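Local structure of 52 protein (Murid herpesvirus 4, 2OA5) at the interface of chains A and B. The protein is an abundant tegument protein of a gammaherpesvirus, with a probable structural role in the virion that may involve self-association. Sequence-based numbering; all coordinates share one arbitrary frame. Chains: chain A/B, Hypothetical protein BQLF2.

The interface of chains A and B. Residues chain A 15, 18, 22, 101; chain B 70, 73-74, 77.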
# COMPACT_ATOMS: atom_id res chain seq x y z
N LYS A 15 8.39 -6.55 -9.54
CA LYS A 15 9.30 -6.47 -8.41
C LYS A 15 10.39 -7.54 -8.50
O LYS A 15 11.55 -7.30 -8.16
CB LYS A 15 8.57 -6.62 -7.07
CG LYS A 15 9.40 -6.13 -5.88
CD LYS A 15 8.72 -6.31 -4.52
CE LYS A 15 9.51 -5.61 -3.41
NZ LYS A 15 9.43 -4.11 -3.47
N GLU A 18 12.86 -6.70 -11.29
CA GLU A 18 13.76 -5.64 -10.84
C GLU A 18 14.82 -6.20 -9.89
O GLU A 18 15.99 -5.82 -9.96
CB GLU A 18 12.98 -4.52 -10.14
CG GLU A 18 13.87 -3.47 -9.46
CD GLU A 18 13.09 -2.52 -8.56
OE1 GLU A 18 12.54 -2.99 -7.54
OE2 GLU A 18 13.03 -1.30 -8.86
N LEU A 22 18.88 -6.30 -10.59
CA LEU A 22 19.80 -5.66 -9.66
C LEU A 22 20.79 -6.66 -9.09
O LEU A 22 21.93 -6.31 -8.78
CB LEU A 22 19.03 -4.98 -8.52
CG LEU A 22 18.13 -3.85 -9.03
CD1 LEU A 22 17.29 -3.22 -7.92
CD2 LEU A 22 19.02 -2.82 -9.69
N GLU A 101 9.69 1.16 -5.17
CA GLU A 101 10.06 0.40 -4.00
C GLU A 101 8.86 -0.05 -3.16
O GLU A 101 9.00 -0.85 -2.24
CB GLU A 101 11.10 1.14 -3.15
CG GLU A 101 10.77 2.55 -2.71
CD GLU A 101 11.75 3.02 -1.63
OE1 GLU A 101 12.98 2.82 -1.80
OE2 GLU A 101 11.29 3.59 -0.62
N ALA B 70 8.28 -4.06 1.67
CA ALA B 70 8.43 -3.76 0.25
C ALA B 70 9.73 -3.01 -0.01
O ALA B 70 10.49 -3.36 -0.91
CB ALA B 70 7.26 -2.95 -0.25
N ARG B 73 13.06 -5.05 0.75
CA ARG B 73 13.29 -5.96 -0.37
C ARG B 73 13.88 -5.24 -1.59
O ARG B 73 14.82 -5.72 -2.22
CB ARG B 73 11.98 -6.66 -0.76
CG ARG B 73 11.57 -7.81 0.17
CD ARG B 73 10.29 -8.48 -0.32
NE ARG B 73 9.76 -9.46 0.64
CZ ARG B 73 10.24 -10.69 0.80
NH1 ARG B 73 11.27 -11.11 0.07
NH2 ARG B 73 9.68 -11.52 1.68
N SER B 74 13.32 -4.10 -1.94
CA SER B 74 13.82 -3.36 -3.07
C SER B 74 15.28 -2.98 -2.83
O SER B 74 16.16 -3.29 -3.64
CB SER B 74 12.98 -2.10 -3.29
OG SER B 74 13.49 -1.37 -4.39
N ALA B 77 17.82 -5.78 -2.85
CA ALA B 77 17.94 -6.46 -4.15
C ALA B 77 19.37 -6.67 -4.67
O ALA B 77 19.70 -7.75 -5.18
CB ALA B 77 17.10 -5.70 -5.20
O HOH W 1 12.35 -0.35 -6.33
O HOH W 2 14.94 0.98 -3.21
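A:Lys15 and B:Ala70 illustrate how a side chain from a neighbouring subunit can add a second donor to a helix carbonyl. The amine NZ of A:Lys15, on helix 10-29, donates a hydrogen bond of 2.9 Å to the backbone O of B:Ala70, in the C-terminal part of helix 46-76. That same O also faces B:Ser74 N of its own helix. The amine lies above the carbonyl plane, with a C=O...N angle of 120°. The lysine chain runs extended to CE and turns at its last torsion (chi4 72°), which brings NZ to the carbonyl.

Water carries the second kind of contact. The hydroxyl of B:Ser74, anti to its backbone N (chi1 179°), meets two waters, one shared with the carboxylate of A:Glu18 and the other with that of A:Glu101. Water 1 lies 2.8 Å from A:Glu18 OE2, and water 2 lies 3.0 Å from A:Glu101 OE1. One serine thus links two acidic residues from separate elements of chain A.

Apolar packing completes the patch. B:Ser74 CB touches A:Glu101 CB, and the A:Lys15 chain crosses that of B:Arg73 at about a right angle, CE against CB at 3.8 Å. The pair meets through aliphatic carbons, B:Arg73 NE remaining 6.8 Å from A:Lys15 NZ. Exchange of the chains gives a twin of this patch in the two-fold interface; the structure alone does not show that it forms in the virus. Farther along helix 10-29, one branch of A:Leu22, CD1, rests on the methyl CB of B:Ala77 at 3.7 Å.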